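Local coordinates for protein nucleoporin NUP170 (Chaetomium thermophilum, PDB 5HAX) that probably serves as a scaffold component of the nuclear pore complex, combining an N-terminal beta-propeller with a helical C-terminal region, at residues Ala376-Leu382 / Phe391-Lys397; Asn400-Val406 / Thr430-Asn436. All coordinates share one frame; numbering follows the deposited sequence.

Interaction 1: Ala376-Leu382 / Phe391-Lys397; sequences ALDPSAL and FFDVVRK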
loop_
_atom_site.group_PDB
_atom_site.type_symbol
_atom_site.label_atom_id
_atom_site.label_comp_id
_atom_site.label_asym_id
_atom_site.label_seq_id
_atom_site.Cartn_x
_atom_site.Cartn_y
_atom_site.Cartn_z
ATOM N N ALA A 376 14.300 -11.872 19.895
ATOM C CA ALA A 376 14.940 -10.841 19.087
ATOM C C ALA A 376 14.093 -9.578 18.992
ATOM O O ALA A 376 14.637 -8.484 18.808
ATOM C CB ALA A 376 15.234 -11.383 17.689
ATOM N N LEU A 377 12.769 -9.706 19.102
ATOM C CA LEU A 377 11.859 -8.567 19.062
ATOM C C LEU A 377 11.334 -8.201 20.446
ATOM O O LEU A 377 10.315 -7.508 20.553
ATOM C CB LEU A 377 10.693 -8.854 18.116
ATOM C CG LEU A 377 11.037 -9.177 16.659
ATOM C CD1 LEU A 377 9.765 -9.319 15.837
ATOM C CD2 LEU A 377 11.950 -8.118 16.051
ATOM N N ASP A 378 12.006 -8.652 21.501
ATOM C CA ASP A 378 11.585 -8.382 22.873
ATOM C C ASP A 378 12.503 -7.330 23.497
ATOM O O ASP A 378 13.708 -7.559 23.617
ATOM C CB ASP A 378 11.607 -9.676 23.691
ATOM C CG ASP A 378 11.172 -9.470 25.132
ATOM O OD1 ASP A 378 10.540 -8.437 25.430
ATOM O OD2 ASP A 378 11.459 -10.353 25.968
ATOM N N PRO A 379 11.951 -6.171 23.903
ATOM C CA PRO A 379 10.555 -5.716 23.881
ATOM C C PRO A 379 10.161 -4.970 22.605
ATOM O O PRO A 379 10.958 -4.195 22.077
ATOM C CB PRO A 379 10.491 -4.774 25.077
ATOM C CG PRO A 379 11.842 -4.144 25.095
ATOM C CD PRO A 379 12.815 -5.189 24.582
ATOM N N SER A 380 8.938 -5.200 22.134
ATOM C CA SER A 380 8.357 -4.444 21.031
ATOM C C SER A 380 7.501 -3.320 21.603
ATOM O O SER A 380 6.508 -3.582 22.294
ATOM C CB SER A 380 7.525 -5.354 20.130
ATOM O OG SER A 380 8.348 -6.308 19.485
ATOM N N ALA A 381 7.885 -2.075 21.316
ATOM C CA ALA A 381 7.203 -0.906 21.861
ATOM C C ALA A 381 6.126 -0.372 20.923
ATOM O O ALA A 381 5.057 0.042 21.384
ATOM C CB ALA A 381 8.218 0.202 22.158
ATOM N N LEU A 382 6.395 -0.371 19.618
ATOM C CA LEU A 382 5.462 0.113 18.612
ATOM C C LEU A 382 5.485 -0.839 17.428
ATOM O O LEU A 382 6.520 -1.437 17.124
ATOM C CB LEU A 382 5.822 1.529 18.138
ATOM C CG LEU A 382 5.815 2.639 19.186
ATOM C CD1 LEU A 382 6.499 3.882 18.637
ATOM C CD2 LEU A 382 4.390 2.952 19.611
ATOM N N PHE A 391 5.710 -4.970 7.561
ATOM C CA PHE A 391 5.674 -4.959 9.021
ATOM C C PHE A 391 6.852 -4.156 9.557
ATOM O O PHE A 391 8.005 -4.450 9.229
ATOM C CB PHE A 391 5.701 -6.393 9.562
ATOM C CG PHE A 391 5.813 -6.488 11.061
ATOM C CD1 PHE A 391 4.928 -5.816 11.883
ATOM C CD2 PHE A 391 6.790 -7.280 11.643
ATOM C CE1 PHE A 391 5.027 -5.913 13.260
ATOM C CE2 PHE A 391 6.891 -7.384 13.016
ATOM C CZ PHE A 391 6.006 -6.702 13.824
ATOM N N PHE A 392 6.557 -3.150 10.381
ATOM C CA PHE A 392 7.561 -2.345 11.071
ATOM C C PHE A 392 7.406 -2.551 12.571
ATOM O O PHE A 392 6.314 -2.351 13.111
ATOM C CB PHE A 392 7.404 -0.853 10.745
ATOM C CG PHE A 392 7.762 -0.489 9.330
ATOM C CD1 PHE A 392 8.939 0.183 9.055
ATOM C CD2 PHE A 392 6.916 -0.800 8.281
ATOM C CE1 PHE A 392 9.271 0.530 7.757
ATOM C CE2 PHE A 392 7.244 -0.457 6.980
ATOM C CZ PHE A 392 8.421 0.208 6.721
ATOM N N ASP A 393 8.494 -2.935 13.244
ATOM C CA ASP A 393 8.487 -3.153 14.690
ATOM C C ASP A 393 9.611 -2.353 15.330
ATOM O O ASP A 393 10.779 -2.510 14.961
ATOM C CB ASP A 393 8.641 -4.636 15.033
ATOM C CG ASP A 393 8.407 -4.920 16.508
ATOM O OD1 ASP A 393 7.967 -4.003 17.233
ATOM O OD2 ASP A 393 8.652 -6.061 16.945
ATOM N N VAL A 394 9.254 -1.511 16.297
ATOM C CA VAL A 394 10.216 -0.707 17.044
ATOM C C VAL A 394 10.613 -1.526 18.268
ATOM O O VAL A 394 9.844 -1.645 19.224
ATOM C CB VAL A 394 9.631 0.651 17.440
ATOM C CG1 VAL A 394 10.668 1.487 18.181
ATOM C CG2 VAL A 394 9.117 1.389 16.211
ATOM N N VAL A 395 11.817 -2.094 18.240
ATOM C CA VAL A 395 12.334 -2.913 19.332
ATOM C C VAL A 395 13.198 -2.028 20.216
ATOM O O VAL A 395 14.115 -1.354 19.727
ATOM C CB VAL A 395 13.135 -4.115 18.804
ATOM C CG1 VAL A 395 13.642 -4.966 19.962
ATOM C CG2 VAL A 395 12.278 -4.951 17.864
ATOM N N ARG A 396 12.914 -2.042 21.517
ATOM C CA ARG A 396 13.524 -1.118 22.465
ATOM C C ARG A 396 14.295 -1.889 23.530
ATOM O O ARG A 396 14.041 -1.733 24.729
ATOM C CB ARG A 396 12.431 -0.237 23.081
ATOM C CG ARG A 396 12.877 1.152 23.497
ATOM C CD ARG A 396 11.686 2.103 23.553
ATOM N NE ARG A 396 11.445 2.773 22.276
ATOM C CZ ARG A 396 10.344 3.461 21.985
ATOM N NH1 ARG A 396 10.217 4.044 20.800
ATOM N NH2 ARG A 396 9.365 3.566 22.873
ATOM N N LYS A 397 15.239 -2.733 23.098
ATOM C CA LYS A 397 16.021 -3.523 24.044
ATOM C C LYS A 397 16.844 -2.639 24.969
ATOM O O LYS A 397 17.073 -3.000 26.130
ATOM C CB LYS A 397 16.938 -4.489 23.296
ATOM C CG LYS A 397 16.252 -5.764 22.841
ATOM C CD LYS A 397 17.224 -6.690 22.131
ATOM C CE LYS A 397 16.567 -8.011 21.765
ATOM N NZ LYS A 397 16.111 -8.767 22.964
#
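Asp393 brings its carboxylate to Ser380 with CG anti to the backbone N (chi1 -170°), while Ser380 sets OG beside its own backbone N, anti to the carbonyl carbon (chi1 -66°). The two polar groups meet with Ser380 OG 2.6 Å from Asp393 OD2. The same hydroxyl also lies 2.5 Å from Leu377 O, so OG sits between the two oxygens. The other carboxylate oxygen, Asp393 OD1, comes within 2.9 Å of Leu382 O; two acceptors so close would probably raise the pKa of this buried acid. On the same side, Leu377 lays its branch across Val395 at about a right angle, CD2 to CG2 3.7 Å, and brings CD1 to the edge of the Phe391 ring.

Farther along, the backbones pair through Ala381 N to Val394 O (2.9 Å) and Arg396 N to Pro379 O (3.0 Å). The peptide bond before Pro379 is cis, and the proline ring rests against the Arg396-Lys397 backbone. Lys397 runs extended as far as CE, then bends so that NZ reaches Asp378 O at 2.8 Å in the carbonyl plane; Arg375 O accepts a second bond from this ammonium group. Arg396 presents one face of its guanidinium to Ala381 CB, which sits toward the rim, and its NE is held by a salt bridge to Asp402. Leu382 and Val394 touch through CB and CG2 on the side of the hairpin away from Ser380 and Val395. The arrangement is an antiparallel beta hairpin, strands 380-386 and 390-395, with a cis-proline turn leading into it, and it forms one margin of a blade in a Nup133-type beta-propeller.

Interaction 2: Asn400-Val406 / Thr430-Asn436; sequences NQDMLFV and TWIELEN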
loop_
_atom_site.group_PDB
_atom_site.type_symbol
_atom_site.label_atom_id
_atom_site.label_comp_id
_atom_site.label_asym_id
_atom_site.label_seq_id
_atom_site.Cartn_x
_atom_site.Cartn_y
_atom_site.Cartn_z
ATOM N N ASN A 400 17.955 3.881 25.152
ATOM C CA ASN A 400 18.433 5.037 24.406
ATOM C C ASN A 400 18.294 4.892 22.901
ATOM O O ASN A 400 18.070 5.895 22.219
ATOM C CB ASN A 400 19.906 5.305 24.734
ATOM C CG ASN A 400 20.830 4.253 24.152
ATOM O OD1 ASN A 400 21.426 4.452 23.092
ATOM N ND2 ASN A 400 20.947 3.122 24.838
ATOM N N GLN A 401 18.410 3.677 22.367
ATOM C CA GLN A 401 18.455 3.441 20.930
ATOM C C GLN A 401 17.354 2.472 20.528
ATOM O O GLN A 401 17.241 1.382 21.098
ATOM C CB GLN A 401 19.819 2.882 20.516
ATOM C CG GLN A 401 20.040 2.845 19.014
ATOM C CD GLN A 401 21.361 2.203 18.634
ATOM O OE1 GLN A 401 21.996 1.531 19.448
ATOM N NE2 GLN A 401 21.783 2.410 17.392
ATOM N N ASP A 402 16.551 2.872 19.545
ATOM C CA ASP A 402 15.566 1.988 18.940
ATOM C C ASP A 402 16.199 1.220 17.789
ATOM O O ASP A 402 17.043 1.752 17.062
ATOM C CB ASP A 402 14.361 2.779 18.424
ATOM C CG ASP A 402 13.503 3.342 19.539
ATOM O OD1 ASP A 402 13.730 2.982 20.712
ATOM O OD2 ASP A 402 12.588 4.137 19.237
ATOM N N MET A 403 15.793 -0.038 17.639
ATOM C CA MET A 403 16.139 -0.854 16.481
ATOM C C MET A 403 14.863 -1.149 15.708
ATOM O O MET A 403 13.840 -1.507 16.305
ATOM C CB MET A 403 16.822 -2.160 16.897
ATOM C CG MET A 403 18.189 -1.989 17.552
ATOM S SD MET A 403 19.405 -1.121 16.529
ATOM C CE MET A 403 19.442 -2.145 15.058
ATOM N N LEU A 404 14.925 -0.999 14.389
ATOM C CA LEU A 404 13.766 -1.162 13.519
ATOM C C LEU A 404 13.873 -2.494 12.788
ATOM O O LEU A 404 14.772 -2.684 11.963
ATOM C CB LEU A 404 13.681 -0.006 12.524
ATOM C CG LEU A 404 12.339 0.714 12.449
ATOM C CD1 LEU A 404 12.072 1.459 13.746
ATOM C CD2 LEU A 404 12.319 1.661 11.259
ATOM N N PHE A 405 12.960 -3.415 13.090
ATOM C CA PHE A 405 12.807 -4.627 12.298
ATOM C C PHE A 405 11.748 -4.382 11.233
ATOM O O PHE A 405 10.642 -3.930 11.546
ATOM C CB PHE A 405 12.411 -5.823 13.164
ATOM C CG PHE A 405 12.110 -7.062 12.368
ATOM C CD1 PHE A 405 13.131 -7.766 11.751
ATOM C CD2 PHE A 405 10.808 -7.513 12.221
ATOM C CE1 PHE A 405 12.860 -8.900 11.006
ATOM C CE2 PHE A 405 10.532 -8.649 11.480
ATOM C CZ PHE A 405 11.558 -9.343 10.873
ATOM N N VAL A 406 12.091 -4.672 9.982
ATOM C CA VAL A 406 11.197 -4.451 8.852
ATOM C C VAL A 406 11.189 -5.709 7.997
ATOM O O VAL A 406 12.252 -6.230 7.642
ATOM C CB VAL A 406 11.613 -3.227 8.014
ATOM C CG1 VAL A 406 10.463 -2.795 7.123
ATOM C CG2 VAL A 406 12.046 -2.080 8.916
ATOM N N THR A 430 14.818 -7.521 7.588
ATOM C CA THR A 430 16.058 -6.773 7.762
ATOM C C THR A 430 15.940 -5.879 8.988
ATOM O O THR A 430 14.839 -5.552 9.439
ATOM C CB THR A 430 16.391 -5.932 6.521
ATOM O OG1 THR A 430 17.691 -5.346 6.671
ATOM C CG2 THR A 430 15.356 -4.832 6.312
ATOM N N TRP A 431 17.100 -5.480 9.511
ATOM C CA TRP A 431 17.206 -4.582 10.658
ATOM C C TRP A 431 17.756 -3.239 10.195
ATOM O O TRP A 431 18.859 -3.178 9.644
ATOM C CB TRP A 431 18.125 -5.162 11.731
ATOM C CG TRP A 431 17.519 -6.232 12.568
ATOM C CD1 TRP A 431 17.668 -7.577 12.409
ATOM C CD2 TRP A 431 16.683 -6.051 13.715
ATOM N NE1 TRP A 431 16.971 -8.248 13.384
ATOM C CE2 TRP A 431 16.357 -7.334 14.199
ATOM C CE3 TRP A 431 16.175 -4.930 14.379
ATOM C CZ2 TRP A 431 15.548 -7.527 15.316
ATOM C CZ3 TRP A 431 15.369 -5.123 15.488
ATOM C CH2 TRP A 431 15.063 -6.411 15.945
ATOM N N ILE A 432 17.006 -2.169 10.446
ATOM C CA ILE A 432 17.438 -0.806 10.148
ATOM C C ILE A 432 17.776 -0.130 11.467
ATOM O O ILE A 432 16.915 -0.007 12.348
ATOM C CB ILE A 432 16.364 -0.027 9.376
ATOM C CG1 ILE A 432 16.230 -0.604 7.963
ATOM C CG2 ILE A 432 16.716 1.460 9.314
ATOM C CD1 ILE A 432 15.011 -0.129 7.218
ATOM N N GLU A 433 19.021 0.317 11.598
ATOM C CA GLU A 433 19.501 0.934 12.826
ATOM C C GLU A 433 19.277 2.440 12.780
ATOM O O GLU A 433 19.608 3.094 11.786
ATOM C CB GLU A 433 20.985 0.630 13.036
ATOM C CG GLU A 433 21.546 1.187 14.338
ATOM C CD GLU A 433 22.978 0.757 14.590
ATOM O OE1 GLU A 433 23.568 0.095 13.710
ATOM O OE2 GLU A 433 23.515 1.081 15.671
ATOM N N LEU A 434 18.707 2.976 13.854
ATOM C CA LEU A 434 18.607 4.411 14.068
ATOM C C LEU A 434 19.676 4.846 15.064
ATOM O O LEU A 434 20.035 4.101 15.980
ATOM C CB LEU A 434 17.216 4.793 14.583
ATOM C CG LEU A 434 16.030 4.355 13.716
ATOM C CD1 LEU A 434 14.716 4.693 14.407
ATOM C CD2 LEU A 434 16.088 4.989 12.328
ATOM N N GLU A 435 20.190 6.058 14.873
ATOM C CA GLU A 435 21.310 6.534 15.672
ATOM C C GLU A 435 20.911 6.696 17.138
ATOM O O GLU A 435 19.731 6.713 17.497
ATOM C CB GLU A 435 21.835 7.860 15.123
ATOM C CG GLU A 435 22.521 7.740 13.772
ATOM C CD GLU A 435 23.085 9.061 13.282
ATOM O OE1 GLU A 435 23.830 9.054 12.278
ATOM O OE2 GLU A 435 22.782 10.104 13.897
ATOM N N ASN A 436 21.929 6.811 17.990
ATOM C CA ASN A 436 21.706 7.013 19.415
ATOM C C ASN A 436 20.930 8.300 19.654
ATOM O O ASN A 436 21.305 9.367 19.160
ATOM C CB ASN A 436 23.044 7.051 20.155
ATOM C CG ASN A 436 22.923 7.612 21.561
ATOM O OD1 ASN A 436 23.397 8.714 21.844
ATOM N ND2 ASN A 436 22.287 6.858 22.450
#
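Gln401 NE2 is gripped twice: it donates to Glu433 OE2 at 2.8 Å and to Leu434 O, also at 2.8 Å. The carbonyl lies in the amide plane and takes the straighter bond (166°), whereas the carboxylate offers its anti lone pair, its plane turned 43° from the amide. Gln401 spans the gap with its CG anti to the backbone N (chi1 -169°) and an extended chain beyond. Replacing this glutamine by alanine removes the amide, and Glu433 OE2 and Leu434 O would probably be left without their shared donor. Asn436 ND2 adds a bent bond to Asn400 OD1 at 2.6 Å.

Deeper in the strands, Phe405 and Trp431 form an edge-to-face pair, centroids 5.5 Å apart, with the edge of Phe405 toward the indole face. Phe405 CB also sits over that face, 3.9 Å from the six-membered ring centroid in a CH-pi contact, and Met403 CB touches Trp431 CZ3 at 3.6 Å. On the other face of the sheet, Leu404 packs on Ile432, whose CD1 meets Val406 CG2. Strand 403-409 lies between strands 427-433 and 390-395; Leu377 and Pro351 pack on its Phe405 face, while strands 50-57 and 440-445 pack against the Leu404-Ile432 face.

Overall arrangement
Interactions 1 and 2 lie in series along the chain, their centres about 9 Å apart, and belong to one mixed five-stranded sheet in the Nup133-like beta-propeller region. Interaction 1 joins strands 380-386 and 390-395 at one margin; interaction 2 joins 403-409 to 427-433, beyond which the short strand 39-41 completes the sheet. The adjacent strands 390-395 and 403-409 tie the two together: Val395 N probably bonds to Met403 O, and Val394 CG1 packs on the Asp402 carboxylate. Leu377 also packs on Trp431 across both. Four successive strands are thereby joined into a single blade, with an N-terminal strand added at its far edge.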